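Protein Bug27 (Bordetella pertussis, PDB 2QPQ) probably serves as a periplasmic solute-binding protein of the Bug family, capturing a small ligand between the two lobes of a Venus flytrap fold. Local coordinates at residues A[239-242]-A[243-247]; A[248-251]-A[252-256]; A[276-279]-A[280-284]. All blocks are in the same frame, centred on the assembly; numbering follows the deposited sequence.

Interaction 1 (A[239-242]-A[243-247]); sequences PMAV and RQKLY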
loop_
_atom_site.group_PDB
_atom_site.type_symbol
_atom_site.label_atom_id
_atom_site.label_comp_id
_atom_site.label_asym_id
_atom_site.label_seq_id
_atom_site.Cartn_x
_atom_site.Cartn_y
_atom_site.Cartn_z
ATOM N N PRO A 239 -13.550 11.416 -18.980
ATOM C CA PRO A 239 -14.885 11.832 -18.493
ATOM C C PRO A 239 -15.425 10.897 -17.398
ATOM O O PRO A 239 -15.089 9.711 -17.343
ATOM C CB PRO A 239 -15.758 11.728 -19.728
ATOM C CG PRO A 239 -14.765 11.924 -20.883
ATOM C CD PRO A 239 -13.528 11.175 -20.435
ATOM N N MET A 240 -16.244 11.449 -16.524
ATOM C CA MET A 240 -16.852 10.669 -15.484
ATOM C C MET A 240 -17.632 9.505 -16.045
ATOM O O MET A 240 -17.612 8.428 -15.443
ATOM C CB MET A 240 -17.744 11.560 -14.593
ATOM C CG MET A 240 -18.342 10.834 -13.357
ATOM S SD MET A 240 -17.098 10.080 -12.262
ATOM C CE MET A 240 -16.520 11.497 -11.343
ATOM N N ALA A 241 -18.310 9.659 -17.177
ATOM C CA ALA A 241 -19.083 8.500 -17.728
ATOM C C ALA A 241 -18.180 7.294 -18.010
ATOM O O ALA A 241 -18.580 6.118 -17.829
ATOM C CB ALA A 241 -19.849 8.873 -18.988
ATOM N N VAL A 242 -16.984 7.579 -18.507
ATOM C CA VAL A 242 -15.974 6.539 -18.737
ATOM C C VAL A 242 -15.473 5.946 -17.399
ATOM O O VAL A 242 -15.402 4.728 -17.221
ATOM C CB VAL A 242 -14.790 7.098 -19.589
ATOM C CG1 VAL A 242 -13.698 6.038 -19.763
ATOM C CG2 VAL A 242 -15.296 7.613 -20.988
ATOM N N ARG A 243 -15.129 6.807 -16.447
ATOM C CA ARG A 243 -14.718 6.349 -15.096
ATOM C C ARG A 243 -15.784 5.450 -14.449
ATOM O O ARG A 243 -15.469 4.433 -13.807
ATOM C CB ARG A 243 -14.432 7.570 -14.220
ATOM C CG ARG A 243 -13.184 8.349 -14.697
ATOM C CD ARG A 243 -13.086 9.694 -14.040
ATOM N NE ARG A 243 -12.869 9.584 -12.598
ATOM C CZ ARG A 243 -12.961 10.601 -11.750
ATOM N NH1 ARG A 243 -13.304 11.830 -12.164
ATOM N NH2 ARG A 243 -12.741 10.388 -10.473
ATOM N N GLN A 244 -17.047 5.817 -14.645
ATOM C CA GLN A 244 -18.186 5.044 -14.081
ATOM C C GLN A 244 -18.380 3.723 -14.792
ATOM O O GLN A 244 -18.641 2.701 -14.160
ATOM C CB GLN A 244 -19.468 5.890 -14.081
ATOM C CG GLN A 244 -19.407 6.859 -12.932
ATOM C CD GLN A 244 -20.518 7.885 -12.912
ATOM O OE1 GLN A 244 -21.271 8.063 -13.885
ATOM N NE2 GLN A 244 -20.607 8.589 -11.798
ATOM N N LYS A 245 -18.172 3.720 -16.096
ATOM C CA LYS A 245 -18.221 2.471 -16.871
ATOM C C LYS A 245 -17.147 1.470 -16.428
ATOM O O LYS A 245 -17.426 0.278 -16.209
ATOM C CB LYS A 245 -18.138 2.776 -18.371
ATOM C CG LYS A 245 -19.485 3.293 -18.864
ATOM C CD LYS A 245 -19.538 3.708 -20.345
ATOM C CE LYS A 245 -18.765 5.014 -20.635
ATOM N NZ LYS A 245 -18.088 4.896 -21.952
ATOM N N LEU A 246 -15.926 1.975 -16.267
ATOM C CA LEU A 246 -14.847 1.190 -15.704
ATOM C C LEU A 246 -15.115 0.742 -14.271
ATOM O O LEU A 246 -14.956 -0.452 -13.968
ATOM C CB LEU A 246 -13.535 1.965 -15.788
ATOM C CG LEU A 246 -12.917 2.049 -17.200
ATOM C CD1 LEU A 246 -11.824 3.086 -17.131
ATOM C CD2 LEU A 246 -12.335 0.704 -17.654
ATOM N N TYR A 247 -15.515 1.681 -13.411
ATOM C CA TYR A 247 -15.924 1.401 -12.065
ATOM C C TYR A 247 -16.927 0.256 -12.030
ATOM O O TYR A 247 -16.727 -0.678 -11.269
ATOM C CB TYR A 247 -16.462 2.643 -11.285
ATOM C CG TYR A 247 -16.974 2.183 -9.911
ATOM C CD1 TYR A 247 -16.119 2.149 -8.796
ATOM C CD2 TYR A 247 -18.280 1.717 -9.756
ATOM C CE1 TYR A 247 -16.568 1.668 -7.562
ATOM C CE2 TYR A 247 -18.719 1.220 -8.547
ATOM C CZ TYR A 247 -17.859 1.195 -7.462
ATOM O OH TYR A 247 -18.294 0.689 -6.270
#

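Interaction 2 (A[248-251]-A[252-256]); sequences DGIA and KVMQR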
loop_
_atom_site.group_PDB
_atom_site.type_symbol
_atom_site.label_atom_id
_atom_site.label_comp_id
_atom_site.label_asym_id
_atom_site.label_seq_id
_atom_site.Cartn_x
_atom_site.Cartn_y
_atom_site.Cartn_z
ATOM N N ASP A 248 -17.976 0.319 -12.861
ATOM C CA ASP A 248 -19.088 -0.645 -12.783
ATOM C C ASP A 248 -18.532 -2.063 -13.068
ATOM O O ASP A 248 -18.783 -3.025 -12.328
ATOM C CB ASP A 248 -20.231 -0.233 -13.766
ATOM C CG ASP A 248 -21.052 0.955 -13.263
ATOM O OD1 ASP A 248 -20.864 1.367 -12.084
ATOM O OD2 ASP A 248 -21.897 1.498 -14.048
ATOM N N GLY A 249 -17.703 -2.155 -14.102
ATOM C CA GLY A 249 -17.131 -3.421 -14.532
ATOM C C GLY A 249 -16.220 -4.022 -13.480
ATOM O O GLY A 249 -16.328 -5.220 -13.151
ATOM N N ILE A 250 -15.344 -3.190 -12.928
ATOM C CA ILE A 250 -14.386 -3.655 -11.928
ATOM C C ILE A 250 -15.087 -4.017 -10.620
ATOM O O ILE A 250 -14.721 -4.989 -9.990
ATOM C CB ILE A 250 -13.233 -2.633 -11.700
ATOM C CG1 ILE A 250 -12.446 -2.414 -13.026
ATOM C CG2 ILE A 250 -12.280 -3.133 -10.654
ATOM C CD1 ILE A 250 -11.698 -1.119 -13.148
ATOM N N ALA A 251 -16.102 -3.252 -10.236
ATOM C CA ALA A 251 -16.849 -3.519 -9.003
ATOM C C ALA A 251 -17.558 -4.865 -9.118
ATOM O O ALA A 251 -17.625 -5.618 -8.141
ATOM C CB ALA A 251 -17.838 -2.395 -8.716
ATOM N N LYS A 252 -18.053 -5.189 -10.315
ATOM C CA LYS A 252 -18.647 -6.492 -10.578
ATOM C C LYS A 252 -17.655 -7.657 -10.375
ATOM O O LYS A 252 -18.007 -8.669 -9.773
ATOM C CB LYS A 252 -19.292 -6.543 -11.977
ATOM C CG LYS A 252 -20.740 -6.029 -11.947
ATOM C CD LYS A 252 -21.233 -5.554 -13.307
ATOM C CE LYS A 252 -22.604 -4.833 -13.211
ATOM N NZ LYS A 252 -22.932 -3.989 -14.442
ATOM N N VAL A 253 -16.423 -7.488 -10.849
ATOM C CA VAL A 253 -15.337 -8.427 -10.541
ATOM C C VAL A 253 -15.093 -8.562 -9.045
ATOM O O VAL A 253 -14.999 -9.675 -8.532
ATOM C CB VAL A 253 -13.998 -8.051 -11.238
ATOM C CG1 VAL A 253 -12.878 -8.988 -10.767
ATOM C CG2 VAL A 253 -14.139 -8.138 -12.730
ATOM N N MET A 254 -14.980 -7.439 -8.343
ATOM C CA MET A 254 -14.685 -7.473 -6.922
ATOM C C MET A 254 -15.809 -8.148 -6.113
ATOM O O MET A 254 -15.545 -8.799 -5.082
ATOM C CB MET A 254 -14.348 -6.082 -6.381
ATOM C CG MET A 254 -13.111 -5.459 -7.049
ATOM S SD MET A 254 -11.626 -6.450 -6.789
ATOM C CE MET A 254 -11.304 -7.146 -8.351
ATOM N N GLN A 255 -17.037 -8.033 -6.619
ATOM C CA GLN A 255 -18.212 -8.646 -5.985
ATOM C C GLN A 255 -18.275 -10.179 -6.090
ATOM O O GLN A 255 -19.084 -10.810 -5.411
ATOM C CB GLN A 255 -19.475 -8.027 -6.580
ATOM C CG GLN A 255 -19.722 -6.605 -6.091
ATOM C CD GLN A 255 -20.726 -5.866 -6.955
ATOM O OE1 GLN A 255 -21.456 -6.484 -7.764
ATOM N NE2 GLN A 255 -20.779 -4.537 -6.802
ATOM N N ARG A 256 -17.467 -10.779 -6.953
ATOM C CA ARG A 256 -17.450 -12.231 -7.106
ATOM C C ARG A 256 -17.161 -12.913 -5.757
ATOM O O ARG A 256 -16.293 -12.445 -5.019
ATOM C CB ARG A 256 -16.402 -12.637 -8.139
ATOM C CG ARG A 256 -16.664 -12.159 -9.543
ATOM C CD ARG A 256 -15.536 -12.599 -10.418
ATOM N NE ARG A 256 -15.438 -14.057 -10.442
ATOM C CZ ARG A 256 -15.878 -14.839 -11.434
ATOM N NH1 ARG A 256 -16.436 -14.307 -12.512
ATOM N NH2 ARG A 256 -15.727 -16.159 -11.365
#

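Interaction 3 (A[276-279]-A[280-284]); sequences EVFQ and KMVET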
loop_
_atom_site.group_PDB
_atom_site.type_symbol
_atom_site.label_atom_id
_atom_site.label_comp_id
_atom_site.label_asym_id
_atom_site.label_seq_id
_atom_site.Cartn_x
_atom_site.Cartn_y
_atom_site.Cartn_z
ATOM N N GLU A 276 -15.368 9.438 -7.188
ATOM C CA GLU A 276 -15.330 10.600 -6.305
ATOM C C GLU A 276 -14.650 10.339 -4.966
ATOM O O GLU A 276 -13.751 11.116 -4.552
ATOM C CB GLU A 276 -16.746 11.161 -6.104
ATOM C CG GLU A 276 -16.803 12.397 -5.210
ATOM C CD GLU A 276 -18.106 13.167 -5.305
ATOM O OE1 GLU A 276 -19.091 12.657 -5.918
ATOM O OE2 GLU A 276 -18.135 14.310 -4.760
ATOM N N VAL A 277 -15.057 9.268 -4.289
ATOM C CA VAL A 277 -14.510 8.965 -2.978
ATOM C C VAL A 277 -13.000 8.662 -3.099
ATOM O O VAL A 277 -12.158 9.169 -2.285
ATOM C CB VAL A 277 -15.201 7.751 -2.319
ATOM C CG1 VAL A 277 -14.423 7.335 -1.041
ATOM C CG2 VAL A 277 -16.678 8.093 -1.980
ATOM N N PHE A 278 -12.652 7.856 -4.104
ATOM C CA PHE A 278 -11.270 7.418 -4.219
ATOM C C PHE A 278 -10.396 8.641 -4.581
ATOM O O PHE A 278 -9.288 8.806 -4.049
ATOM C CB PHE A 278 -11.127 6.229 -5.232
ATOM C CG PHE A 278 -9.720 5.640 -5.323
ATOM C CD1 PHE A 278 -8.850 5.671 -4.211
ATOM C CD2 PHE A 278 -9.292 5.009 -6.480
ATOM C CE1 PHE A 278 -7.579 5.117 -4.283
ATOM C CE2 PHE A 278 -8.008 4.448 -6.561
ATOM C CZ PHE A 278 -7.152 4.515 -5.449
ATOM N N GLN A 279 -10.885 9.482 -5.487
ATOM C CA GLN A 279 -10.167 10.711 -5.840
ATOM C C GLN A 279 -9.891 11.569 -4.621
ATOM O O GLN A 279 -8.778 12.102 -4.450
ATOM C CB GLN A 279 -10.910 11.554 -6.899
ATOM C CG GLN A 279 -10.107 12.804 -7.377
ATOM C CD GLN A 279 -8.841 12.403 -8.102
ATOM O OE1 GLN A 279 -8.830 11.394 -8.781
ATOM N NE2 GLN A 279 -7.764 13.152 -7.924
ATOM N N LYS A 280 -10.907 11.725 -3.770
ATOM C CA LYS A 280 -10.703 12.465 -2.536
ATOM C C LYS A 280 -9.628 11.818 -1.640
ATOM O O LYS A 280 -8.793 12.526 -1.068
ATOM C CB LYS A 280 -12.030 12.628 -1.796
ATOM C CG LYS A 280 -12.026 13.617 -0.589
ATOM C CD LYS A 280 -11.875 15.076 -1.009
ATOM C CE LYS A 280 -11.950 16.007 0.232
ATOM N NZ LYS A 280 -11.204 17.274 -0.005
ATOM N N MET A 281 -9.662 10.485 -1.517
ATOM C CA MET A 281 -8.683 9.758 -0.701
ATOM C C MET A 281 -7.276 9.984 -1.239
ATOM O O MET A 281 -6.360 10.229 -0.464
ATOM C CB MET A 281 -8.959 8.247 -0.734
ATOM C CG MET A 281 -10.391 7.803 -0.449
ATOM S SD MET A 281 -10.588 6.002 -0.486
ATOM C CE MET A 281 -8.982 5.552 0.298
ATOM N N VAL A 282 -7.114 9.906 -2.566
ATOM C CA VAL A 282 -5.794 10.113 -3.208
ATOM C C VAL A 282 -5.277 11.508 -2.829
ATOM O O VAL A 282 -4.147 11.654 -2.383
ATOM C CB VAL A 282 -5.831 9.949 -4.769
ATOM C CG1 VAL A 282 -4.491 10.408 -5.447
ATOM C CG2 VAL A 282 -6.160 8.523 -5.169
ATOM N N GLU A 283 -6.106 12.526 -2.996
ATOM C CA GLU A 283 -5.660 13.921 -2.745
ATOM C C GLU A 283 -5.389 14.190 -1.264
ATOM O O GLU A 283 -4.422 14.838 -0.901
ATOM C CB GLU A 283 -6.692 14.906 -3.344
ATOM C CG GLU A 283 -6.669 14.827 -4.871
ATOM C CD GLU A 283 -7.568 15.859 -5.560
ATOM O OE1 GLU A 283 -7.773 16.934 -4.951
ATOM O OE2 GLU A 283 -8.019 15.604 -6.712
ATOM N N THR A 284 -6.260 13.669 -0.410
ATOM C CA THR A 284 -6.087 13.773 1.037
ATOM C C THR A 284 -4.785 13.100 1.503
ATOM O O THR A 284 -4.082 13.641 2.341
ATOM C CB THR A 284 -7.269 13.134 1.759
ATOM O OG1 THR A 284 -8.440 13.900 1.454
ATOM C CG2 THR A 284 -7.035 13.101 3.270
#

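Interaction 1 (A[239-242]-A[243-247])
Met-240 and Arg-243 meet through the methyl of the one and the flat head of the other: Met-240 CE sits over one face of the guanidinium, displaced toward its rim, 3.3 Å from Arg-243 NH1. The methionine reaches this place because its CG lies anti to the backbone N (chi1 -175°) and the chain then bends at both following torsions, which turns the methyl toward Arg-243. The arginine bends too, at chi3, and its head is fixed by a hydrogen bond from NE to the carbonyl of Ala-95 on strand 93-109. On its other flank Met-240 meets the extended side chain of Gln-244, whose NE2 lies 3.5 Å from Met-240 CG in a packing contact. Farther round, Lys-245 reaches toward the preceding turn, bending at its last two torsions, and brings NZ to 4.0 Å from Val-242 CG2, and Val-242 CG1 approaches Leu-246 CD1 at 4.4 Å. Beneath these side chains the backbone bonds run from i+4 to i, beginning with Arg-243 N to Pro-239 O at 3.0 Å. With Pro-239 at the N-cap, the arrangement is that of the first turns of an alpha-helix, here helix 240-254 lying against strands 93-109 and 227-235.

Interaction 2 (A[248-251]-A[252-256])
Ile-250 and Met-254, one helical turn apart, form the apolar side of this contact, with Ile-250 CG2 4.4 Å from Met-254 CG. The methionine CG also lies 3.4 Å from Ile-250 O, since chi1 of -61° sets it beside its own backbone N, over the preceding turn; two further bends then carry the sulfur and methyl onward. Next round the helix, Gln-255 leans back over Ala-251: its chain is extended beyond CG, and NE2 ends 4.1 Å from Ala-251 CB. Its aliphatic part passes close to the Ala-251 carbonyl, the same group that accepts the backbone N-H of Gln-255 at 2.9 Å from N to O. That bond is the most bent of the four i+4 to i backbone bonds here, with an N-H...O angle of 142°. The others join Lys-252 to Asp-248, Val-253 to Gly-249, and Met-254 to Ile-250. Lys-252 stretches alongside the preceding turn, its CD 3.7 Å from Asp-248 O, yet its ammonium NZ stays 5.6 Å from Asp-248 OD2.

Farther out, strand 93-109 supports the apolar side, Ile-250 resting on Ile-97 and Val-99 and Met-254 also on Val-99. Helix 21-35 packs against Val-253 through Tyr-32 and Leu-33, and against Met-254 through Ile-29. Beyond the last turns, Arg-256 stands at the N-cap of helix 257-266 and forms a salt bridge with Asp-258. The chemistry is thus that of an amphipathic helix: dispersion contacts attach its buried side to sheet and neighbouring helix, while the opposite charges of Asp-248 and Lys-252 are too far apart for a salt bridge and probably attract only weakly.

Interaction 3 (A[276-279]-A[280-284])
Gln-279 NE2 donates to Glu-283 OE2 over 2.7 Å and nearly straight, with an N-H...O angle of 166°. The carboxylate receives it on the anti lone pair of OE2 and the oxygen lies close to the amide plane, although the two flat groups are turned 70° against each other. Gln-279 bends at chi2 (65°) to swing its amide toward Glu-283, whose extended chain comes back to meet it. The other end of the amide is occupied as well, since Gln-279 OE1 accepts from the backbone N of Ala-95, and this second bond would restrain the amide from flipping. Nearby on the helix, Lys-280 O accepts from both the backbone N and the hydroxyl OG1 of Thr-284, each at 2.9 Å. The OG1 bond ties the threonine side chain to the preceding turn; the hydroxyl stands above the carbonyl plane.

The Gln-279/Glu-283 and Lys-280/Thr-284 pairs are i to i+4 contacts on helix 275-296, which here packs against strands 93-109 and 227-235 of the mixed sheet in this alpha/beta Venus flytrap protein. Next to the Gln-279/Glu-283 pair, Phe-278 carries the apolar contacts. Val-282 CG2 stands over one face of the Phe-278 ring in a CH-pi contact, 4.1 Å from the centroid and offset toward the rim. Met-281 approaches the same ring obliquely in a Met-aromatic contact, its SD 4.1 Å from Phe-278 CD1. Trp-229 on strand 227-235 meets Phe-278 edge-to-face and also touches the side chains of both Met-281 and Val-282. Separately, on the exposed side, Val-277 CG1 lies 4.1 Å from Met-281 SD.

Overall arrangement
Interactions 1 and 2 follow one another on helix 240-254, their centres about 14 Å apart, the first on its opening turns and the second toward its far end. Interaction 3 lies on helix 275-296, about 15 Å from the centre of interaction 1, and meets it where Arg-243 NH2 packs 4.2 Å from Gln-279 CB. Both of these residues bond the backbone of Ala-95: Arg-243 bonds the carbonyl of Ala-95 and Gln-279 accepts from the N-H of Ala-95, so strand 93-109 bridges the two helices. Interaction 2 reaches the same strand farther along; its nearest atoms remain about 9 Å from interaction 3.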